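Local coordinates for protein putative pyrroline carboxylate reductase (Streptococcus pyogenes, PDB 2AHR) that probably reduces 1-pyrroline-5-carboxylate to L-proline with NADPH or NADH, the last step of proline biosynthesis, at residues E[112-115]-E[121-124]; E[149-154]-E[159-164]; E[206-209]-E[214-217]. All coordinates share one frame; numbering follows the deposited sequence.

Contact 1 (E[112-115]-E[121-124]); sequences MPNM and QSST. With NAP (NADP nicotinamide-adenine-dinucleotide phosphate), chain S.
Ser-122 OG lies between two partners: it accepts the backbone N-H of Asn-114 (N to OG 3.1 Å, 159° at the hydrogen) and donates to Thr-124 OG1 at 2.6 Å. Its chi1 of 173° turns the hydroxyl away from its own backbone N, across to 112-115, where OG also lies against CA and CB of Pro-113. Thr-124 OG1 reaches the same proline, CB to OG1 3.8 Å, while the CA-H of Thr-124 points at Met-112 O (CA to O 3.2 Å).

The amide of Asn-114 is tied at both ends. OD1 accepts from Asn-116 N, just beyond the segment, and ND2 donates to Ala-165 O of helix 158-185 and to a water, 3.0 Å from ND2. That water also receives the hydroxyl of Ser-123 (OG to water 2.6 Å) and donates to Gln-121 O, so it joins the loop to the strand where Ser-123 and Gln-121 pack on Gln-199 and Ala-203 of the second subunit.

The other side of 112-115 faces NADP. Pro-113 O comes within 3.1 Å of nicotinamide C5N, and the selenium of selenomethionine Met-112 lies 3.6 Å from the same carbon. The hydroxyl pair and the shared water, with the bonds of Asn-114 to Asn-116 and Ala-165, give these buried polar groups partners, consistent with a well-defined course for the loop beside the nicotinamide.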
loop_
_atom_site.group_PDB
_atom_site.type_symbol
_atom_site.label_atom_id
_atom_site.label_comp_id
_atom_site.label_asym_id
_atom_site.label_seq_id
_atom_site.Cartn_x
_atom_site.Cartn_y
_atom_site.Cartn_z
HETATM N N MSE E 112 -17.245 -8.672 -33.541
HETATM C CA MSE E 112 -16.246 -8.793 -32.483
HETATM C C MSE E 112 -16.130 -10.253 -32.110
HETATM O O MSE E 112 -16.902 -10.735 -31.295
HETATM C CB MSE E 112 -16.560 -7.916 -31.255
HETATM C CG MSE E 112 -15.426 -7.885 -30.169
HETATM SE SE MSE E 112 -13.701 -7.884 -30.809
HETATM C CE MSE E 112 -13.781 -6.299 -31.609
ATOM N N PRO E 113 -15.189 -10.966 -32.761
ATOM C CA PRO E 113 -14.882 -12.378 -32.543
ATOM C C PRO E 113 -13.804 -12.596 -31.483
ATOM O O PRO E 113 -13.252 -11.629 -30.942
ATOM C CB PRO E 113 -14.378 -12.835 -33.924
ATOM C CG PRO E 113 -13.662 -11.595 -34.470
ATOM C CD PRO E 113 -14.377 -10.385 -33.850
ATOM N N ASN E 114 -13.508 -13.858 -31.182
ATOM C CA ASN E 114 -12.382 -14.178 -30.315
ATOM C C ASN E 114 -11.598 -15.385 -30.843
ATOM O O ASN E 114 -11.981 -15.990 -31.853
ATOM C CB ASN E 114 -12.808 -14.309 -28.841
ATOM C CG ASN E 114 -13.731 -15.496 -28.587
ATOM O OD1 ASN E 114 -13.620 -16.543 -29.239
ATOM N ND2 ASN E 114 -14.632 -15.344 -27.633
HETATM N N MSE E 115 -10.497 -15.727 -30.182
HETATM C CA MSE E 115 -9.569 -16.723 -30.724
HETATM C C MSE E 115 -10.188 -18.144 -30.691
HETATM O O MSE E 115 -9.674 -19.062 -31.328
HETATM C CB MSE E 115 -8.230 -16.642 -29.980
HETATM C CG MSE E 115 -7.033 -17.388 -30.614
HETATM SE SE MSE E 115 -6.468 -16.875 -32.262
HETATM C CE MSE E 115 -6.433 -15.119 -32.192
ATOM N N GLN E 121 -15.873 -21.934 -31.868
ATOM C CA GLN E 121 -16.640 -21.596 -30.672
ATOM C C GLN E 121 -16.399 -20.157 -30.216
ATOM O O GLN E 121 -16.468 -19.839 -29.008
ATOM C CB GLN E 121 -16.342 -22.575 -29.529
ATOM C CG GLN E 121 -17.011 -23.957 -29.697
ATOM C CD GLN E 121 -16.742 -24.857 -28.513
ATOM O OE1 GLN E 121 -16.898 -24.458 -27.343
ATOM N NE2 GLN E 121 -16.325 -26.082 -28.802
ATOM N N SER E 122 -16.149 -19.286 -31.188
ATOM C CA SER E 122 -16.079 -17.863 -30.933
ATOM C C SER E 122 -17.407 -17.367 -30.353
ATOM O O SER E 122 -18.470 -17.943 -30.622
ATOM C CB SER E 122 -15.743 -17.118 -32.216
ATOM O OG SER E 122 -15.816 -15.724 -32.023
ATOM N N SER E 123 -17.335 -16.326 -29.526
ATOM C CA SER E 123 -18.534 -15.621 -29.078
ATOM C C SER E 123 -18.474 -14.254 -29.752
ATOM O O SER E 123 -17.745 -13.360 -29.296
ATOM C CB SER E 123 -18.565 -15.504 -27.540
ATOM O OG SER E 123 -18.348 -16.772 -26.910
ATOM N N THR E 124 -19.239 -14.095 -30.831
ATOM C CA THR E 124 -19.067 -12.997 -31.779
ATOM C C THR E 124 -20.225 -12.017 -31.776
ATOM O O THR E 124 -21.380 -12.406 -31.976
ATOM C CB THR E 124 -18.879 -13.547 -33.221
ATOM O OG1 THR E 124 -17.782 -14.472 -33.232
ATOM C CG2 THR E 124 -18.581 -12.425 -34.224
HETATM P PA NAP S . -2.036 -9.298 -36.044
HETATM O O1A NAP S . -0.889 -8.388 -35.774
HETATM O O2A NAP S . -1.725 -10.679 -35.572
HETATM O O5B NAP S . -2.468 -9.311 -37.602
HETATM C C5B NAP S . -2.448 -8.153 -38.407
HETATM C C4B NAP S . -2.011 -8.574 -39.808
HETATM O O4B NAP S . -2.233 -7.548 -40.761
HETATM C C3B NAP S . -0.526 -8.929 -39.842
HETATM O O3B NAP S . -0.406 -10.272 -40.261
HETATM C C2B NAP S . 0.101 -7.966 -40.839
HETATM O O2B NAP S . 1.004 -8.564 -41.755
HETATM C C1B NAP S . -1.113 -7.500 -41.632
HETATM N N9A NAP S . -0.869 -6.185 -42.273
HETATM C C8A NAP S . -0.027 -5.181 -41.849
HETATM N N7A NAP S . -0.092 -4.161 -42.741
HETATM C C5A NAP S . -0.956 -4.499 -43.732
HETATM C C6A NAP S . -1.369 -3.834 -44.887
HETATM N N6A NAP S . -0.530 -2.961 -45.442
HETATM N N1A NAP S . -2.281 -4.453 -45.719
HETATM C C2A NAP S . -2.757 -5.720 -45.429
HETATM N N3A NAP S . -2.330 -6.373 -44.291
HETATM C C4A NAP S . -1.445 -5.773 -43.452
HETATM O O3 NAP S . -3.376 -8.693 -35.359
HETATM P PN NAP S . -4.649 -9.589 -34.906
HETATM O O1N NAP S . -4.432 -9.965 -33.479
HETATM O O2N NAP S . -4.947 -10.659 -35.896
HETATM O O5D NAP S . -5.830 -8.488 -34.956
HETATM C C5D NAP S . -6.440 -8.112 -36.170
HETATM C C4D NAP S . -7.797 -7.467 -35.895
HETATM O O4D NAP S . -8.645 -8.333 -35.164
HETATM C C3D NAP S . -7.653 -6.190 -35.074
HETATM O O3D NAP S . -8.400 -5.188 -35.720
HETATM C C2D NAP S . -8.233 -6.496 -33.699
HETATM O O2D NAP S . -8.885 -5.347 -33.170
HETATM C C1D NAP S . -9.166 -7.689 -34.002
HETATM N N1N NAP S . -9.315 -8.712 -32.933
HETATM C C2N NAP S . -8.241 -9.469 -32.506
HETATM C C3N NAP S . -8.415 -10.446 -31.522
HETATM C C7N NAP S . -7.296 -11.365 -31.130
HETATM O O7N NAP S . -7.595 -12.363 -30.181
HETATM N N7N NAP S . -6.078 -11.234 -31.672
HETATM C C4N NAP S . -9.686 -10.658 -30.974
HETATM C C5N NAP S . -10.766 -9.903 -31.411
HETATM C C6N NAP S . -10.561 -8.934 -32.396
HETATM P P2B NAP S . 2.514 -9.017 -41.390
HETATM O O1X NAP S . 3.211 -9.387 -42.688
HETATM O O2X NAP S . 3.246 -7.859 -40.750
HETATM O O3X NAP S . 2.499 -10.209 -40.448
HETATM O O HOH W 1 -15.971 -17.924 -27.032
#

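Contact 2 (E[149-154]-E[159-164]); sequences STFDIS and DTFTAL
Phe-161 reaches from helix 158-185 to two side chains of 149-154, and all three are buried. Three neighbouring ring carbons do the touching: CE1 and CZ meet Phe-151, while CD1 meets Ile-153. Phe-161 CE1 lies 3.9 Å from Phe-151 CB and CZ is 4.0 Å from Phe-151 CD2, so the contact takes in both the root and one flank of the second phenylalanine. The ring centroids of Phe-151 and Phe-161 are 5.8 Å apart with their planes at 57°, an oblique pair in which the two side chains cross at about a right angle. Ile-153 adds its longer branch, CG1 lying 3.9 Å from Phe-161 CD1 and its terminal CD1 4.0 Å from the same ring carbon. No hydrogen bond joins the segments; the adhesion is apolar.

Rotamer and backbone set these groups in place. With chi1 at -174°, Phe-161 extends its ring from the helix toward the strand. Phe-151 and Ile-153, two residues apart in the extended chain, both direct their CB atoms at the helix, whereas Thr-150, just before Phe-151, turns its CB away from the helix and hydrogen-bonds Thr-144 and Asp-145. Backbone bonds of Phe-151 to Thr-124 and Leu-126 hold its position in the sheet.

Farther out, Ile-196 of the second subunit packs on both phenylalanines, and Ala-125 of strand 122-128 touches Ile-153 and Phe-161. The cluster therefore joins strand 148-152, outermost in this chain's sheet, to the first long helix of the dimerisation region, with Met-112 from strand 108-112 also against Phe-161.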
loop_
_atom_site.group_PDB
_atom_site.type_symbol
_atom_site.label_atom_id
_atom_site.label_comp_id
_atom_site.label_asym_id
_atom_site.label_seq_id
_atom_site.Cartn_x
_atom_site.Cartn_y
_atom_site.Cartn_z
ATOM N N SER E 149 -20.842 -18.790 -31.993
ATOM C CA SER E 149 -22.168 -18.210 -31.823
ATOM C C SER E 149 -22.145 -16.722 -32.183
ATOM O O SER E 149 -21.055 -16.109 -32.334
ATOM C CB SER E 149 -22.639 -18.400 -30.385
ATOM O OG SER E 149 -22.830 -19.780 -30.120
ATOM N N THR E 150 -23.339 -16.148 -32.328
ATOM C CA THR E 150 -23.473 -14.762 -32.757
ATOM C C THR E 150 -24.397 -14.005 -31.820
ATOM O O THR E 150 -25.496 -14.476 -31.500
ATOM C CB THR E 150 -23.986 -14.663 -34.199
ATOM O OG1 THR E 150 -23.160 -15.475 -35.044
ATOM C CG2 THR E 150 -23.928 -13.198 -34.706
ATOM N N PHE E 151 -23.935 -12.840 -31.362
ATOM C CA PHE E 151 -24.738 -11.989 -30.495
ATOM C C PHE E 151 -25.166 -10.719 -31.229
ATOM O O PHE E 151 -24.335 -10.035 -31.837
ATOM C CB PHE E 151 -23.976 -11.625 -29.219
ATOM C CG PHE E 151 -23.801 -12.773 -28.248
ATOM C CD1 PHE E 151 -24.650 -12.913 -27.147
ATOM C CD2 PHE E 151 -22.776 -13.703 -28.430
ATOM C CE1 PHE E 151 -24.485 -13.969 -26.239
ATOM C CE2 PHE E 151 -22.601 -14.768 -27.540
ATOM C CZ PHE E 151 -23.452 -14.890 -26.432
ATOM N N ASP E 152 -26.463 -10.414 -31.150
ATOM C CA ASP E 152 -27.042 -9.192 -31.716
ATOM C C ASP E 152 -26.837 -8.076 -30.699
ATOM O O ASP E 152 -27.610 -7.941 -29.743
ATOM C CB ASP E 152 -28.538 -9.426 -32.009
ATOM C CG ASP E 152 -29.285 -8.156 -32.462
ATOM O OD1 ASP E 152 -30.545 -8.172 -32.409
ATOM O OD2 ASP E 152 -28.645 -7.142 -32.858
ATOM N N ILE E 153 -25.784 -7.287 -30.899
ATOM C CA ILE E 153 -25.328 -6.302 -29.906
ATOM C C ILE E 153 -25.439 -4.885 -30.503
ATOM O O ILE E 153 -25.061 -4.679 -31.653
ATOM C CB ILE E 153 -23.843 -6.641 -29.493
ATOM C CG1 ILE E 153 -23.747 -8.047 -28.862
ATOM C CG2 ILE E 153 -23.204 -5.599 -28.583
ATOM C CD1 ILE E 153 -24.497 -8.238 -27.545
ATOM N N SER E 154 -25.971 -3.916 -29.750
ATOM C CA SER E 154 -25.940 -2.519 -30.188
ATOM C C SER E 154 -24.498 -2.076 -30.334
ATOM O O SER E 154 -23.648 -2.481 -29.545
ATOM C CB SER E 154 -26.556 -1.607 -29.136
ATOM O OG SER E 154 -27.935 -1.826 -29.036
ATOM N N ASP E 159 -17.594 -1.907 -27.369
ATOM C CA ASP E 159 -16.326 -1.793 -26.623
ATOM C C ASP E 159 -16.339 -2.683 -25.364
ATOM O O ASP E 159 -15.354 -3.333 -25.059
ATOM C CB ASP E 159 -16.042 -0.329 -26.235
ATOM C CG ASP E 159 -15.550 0.518 -27.408
ATOM O OD1 ASP E 159 -15.174 -0.010 -28.490
ATOM O OD2 ASP E 159 -15.525 1.743 -27.230
ATOM N N THR E 160 -17.458 -2.678 -24.644
ATOM C CA THR E 160 -17.680 -3.578 -23.522
ATOM C C THR E 160 -17.683 -5.044 -23.952
ATOM O O THR E 160 -17.139 -5.882 -23.246
ATOM C CB THR E 160 -19.021 -3.245 -22.781
ATOM O OG1 THR E 160 -19.038 -1.859 -22.435
ATOM C CG2 THR E 160 -19.182 -4.054 -21.510
ATOM N N PHE E 161 -18.282 -5.362 -25.107
ATOM C CA PHE E 161 -18.297 -6.740 -25.588
ATOM C C PHE E 161 -16.867 -7.140 -26.000
ATOM O O PHE E 161 -16.447 -8.268 -25.771
ATOM C CB PHE E 161 -19.264 -6.902 -26.778
ATOM C CG PHE E 161 -19.448 -8.327 -27.239
ATOM C CD1 PHE E 161 -20.591 -9.045 -26.874
ATOM C CD2 PHE E 161 -18.509 -8.935 -28.065
ATOM C CE1 PHE E 161 -20.780 -10.352 -27.304
ATOM C CE2 PHE E 161 -18.676 -10.262 -28.513
ATOM C CZ PHE E 161 -19.813 -10.972 -28.131
ATOM N N THR E 162 -16.131 -6.219 -26.616
ATOM C CA THR E 162 -14.700 -6.435 -26.920
ATOM C C THR E 162 -13.929 -6.909 -25.679
ATOM O O THR E 162 -13.080 -7.809 -25.765
ATOM C CB THR E 162 -14.068 -5.146 -27.468
ATOM O OG1 THR E 162 -14.783 -4.729 -28.641
ATOM C CG2 THR E 162 -12.565 -5.333 -27.785
ATOM N N ALA E 163 -14.224 -6.316 -24.523
ATOM C CA ALA E 163 -13.566 -6.700 -23.274
ATOM C C ALA E 163 -14.084 -8.027 -22.723
ATOM O O ALA E 163 -13.297 -8.858 -22.263
ATOM C CB ALA E 163 -13.715 -5.562 -22.191
ATOM N N LEU E 164 -15.408 -8.213 -22.719
ATOM C CA LEU E 164 -15.994 -9.404 -22.127
ATOM C C LEU E 164 -15.753 -10.665 -22.920
ATOM O O LEU E 164 -15.698 -11.754 -22.344
ATOM C CB LEU E 164 -17.499 -9.248 -21.955
ATOM C CG LEU E 164 -17.998 -8.225 -20.951
ATOM C CD1 LEU E 164 -19.535 -8.365 -20.903
ATOM C CD2 LEU E 164 -17.382 -8.441 -19.591
#

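Contact 3 (E[206-209]-E[214-217]); sequences SNLK and SPHD
A capping box opens helix 215-222, and the proline that follows the cap meets Leu-208 near the end of helix 190-210. The leucine's CD1 methyl does most of the touching, 3.8 Å from Pro-215 N and 3.9 Å from Pro-215 CD, while CD2 lies 4.1 Å from Pro-215 CG. The two methyls thus rest on the CG-CD side of the pyrrolidine ring, with the side chains crossing at about a right angle. Leu-208 extends this fork toward the proline with CG opposite its backbone N (chi1 -176°).

The box itself is reciprocal. Asp-217 N donates to Ser-214 OG at 3.1 Å, and Ser-214 N donates to Asp-217 OD2 at 2.9 Å, in a nearly straight bond of 167° that meets the oxygen on its anti side and 33° out of the carboxylate plane. Phe-218 packs on Leu-208 from the same new helix, and Thr-198 of the second subunit also meets the leucine; Glu-177 of that subunit packs on Pro-215. A tight interhelix connection closed by an apolar leucine-proline contact leads here into a capping-box helix start with Ser at the N-cap, Pro at N1 and Asp at N3.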
loop_
_atom_site.group_PDB
_atom_site.type_symbol
_atom_site.label_atom_id
_atom_site.label_comp_id
_atom_site.label_asym_id
_atom_site.label_seq_id
_atom_site.Cartn_x
_atom_site.Cartn_y
_atom_site.Cartn_z
ATOM N N SER E 206 -19.730 -25.300 -17.533
ATOM C CA SER E 206 -20.908 -26.023 -18.044
ATOM C C SER E 206 -21.972 -26.078 -16.978
ATOM O O SER E 206 -23.152 -25.894 -17.255
ATOM C CB SER E 206 -20.578 -27.444 -18.495
ATOM O OG SER E 206 -19.343 -27.476 -19.170
ATOM N N ASN E 207 -21.553 -26.333 -15.747
ATOM C CA ASN E 207 -22.470 -26.447 -14.639
ATOM C C ASN E 207 -23.231 -25.133 -14.420
ATOM O O ASN E 207 -24.453 -25.128 -14.310
ATOM C CB ASN E 207 -21.731 -26.925 -13.377
ATOM C CG ASN E 207 -22.674 -27.492 -12.323
ATOM O OD1 ASN E 207 -23.878 -27.607 -12.531
ATOM N ND2 ASN E 207 -22.115 -27.860 -11.178
ATOM N N LEU E 208 -22.508 -24.016 -14.402
ATOM C CA LEU E 208 -23.152 -22.697 -14.373
ATOM C C LEU E 208 -24.107 -22.490 -15.568
ATOM O O LEU E 208 -25.250 -22.072 -15.390
ATOM C CB LEU E 208 -22.097 -21.585 -14.343
ATOM C CG LEU E 208 -22.590 -20.136 -14.216
ATOM C CD1 LEU E 208 -23.352 -19.868 -12.909
ATOM C CD2 LEU E 208 -21.382 -19.204 -14.323
ATOM N N LYS E 209 -23.635 -22.792 -16.773
ATOM C CA LYS E 209 -24.419 -22.605 -17.989
ATOM C C LYS E 209 -25.787 -23.309 -17.921
ATOM O O LYS E 209 -26.809 -22.715 -18.248
ATOM C CB LYS E 209 -23.618 -23.101 -19.202
ATOM C CG LYS E 209 -24.331 -22.912 -20.534
ATOM C CD LYS E 209 -23.469 -23.366 -21.697
ATOM C CE LYS E 209 -24.189 -23.150 -23.034
ATOM N NZ LYS E 209 -25.484 -23.900 -23.079
ATOM N N SER E 214 -27.054 -18.676 -9.628
ATOM C CA SER E 214 -26.043 -17.658 -9.920
ATOM C C SER E 214 -24.639 -18.138 -9.512
ATOM O O SER E 214 -24.510 -19.115 -8.769
ATOM C CB SER E 214 -26.387 -16.356 -9.189
ATOM O OG SER E 214 -26.212 -16.482 -7.781
ATOM N N PRO E 215 -23.579 -17.462 -10.004
ATOM C CA PRO E 215 -22.217 -17.706 -9.485
ATOM C C PRO E 215 -22.095 -17.643 -7.948
ATOM O O PRO E 215 -21.457 -18.525 -7.355
ATOM C CB PRO E 215 -21.390 -16.607 -10.155
ATOM C CG PRO E 215 -22.106 -16.357 -11.459
ATOM C CD PRO E 215 -23.576 -16.469 -11.101
ATOM N N HIS E 216 -22.722 -16.654 -7.302
ATOM C CA HIS E 216 -22.719 -16.591 -5.836
ATOM C C HIS E 216 -23.506 -17.699 -5.140
ATOM O O HIS E 216 -23.118 -18.129 -4.063
ATOM C CB HIS E 216 -23.140 -15.221 -5.316
ATOM C CG HIS E 216 -22.036 -14.210 -5.343
ATOM N ND1 HIS E 216 -20.910 -14.322 -4.556
ATOM C CD2 HIS E 216 -21.878 -13.080 -6.070
ATOM C CE1 HIS E 216 -20.099 -13.305 -4.798
ATOM N NE2 HIS E 216 -20.663 -12.533 -5.710
ATOM N N ASP E 217 -24.593 -18.162 -5.754
ATOM C CA ASP E 217 -25.314 -19.349 -5.282
ATOM C C ASP E 217 -24.370 -20.550 -5.232
ATOM O O ASP E 217 -24.332 -21.274 -4.234
ATOM C CB ASP E 217 -26.512 -19.699 -6.190
ATOM C CG ASP E 217 -27.658 -18.705 -6.084
ATOM O OD1 ASP E 217 -27.836 -18.063 -5.016
ATOM O OD2 ASP E 217 -28.393 -18.575 -7.087
#

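How the contacts relate
Contacts 1 and 2 adjoin, their centres 9 Å apart: strands 122-128 and 148-152 are sheet neighbours, with Thr-124 O 2.7 Å from Phe-151 N, and Phe-161 CE2 lies 3.3 Å from both Met-112 O and Ser-123 O. Contact 1 touches the bound NADP directly, whereas the Phe-161 side chain of contact 2 is about 8 Å from it, behind that first layer. Contact 3 stands apart in the dimerisation region, its centre about 22 Å from that of contact 1 and 21 Å from that of contact 2. All three touch the second subunit, whose Ser-224 hydrogen-bonds the NADP beside contact 1, so both subunits contribute to the cofactor site.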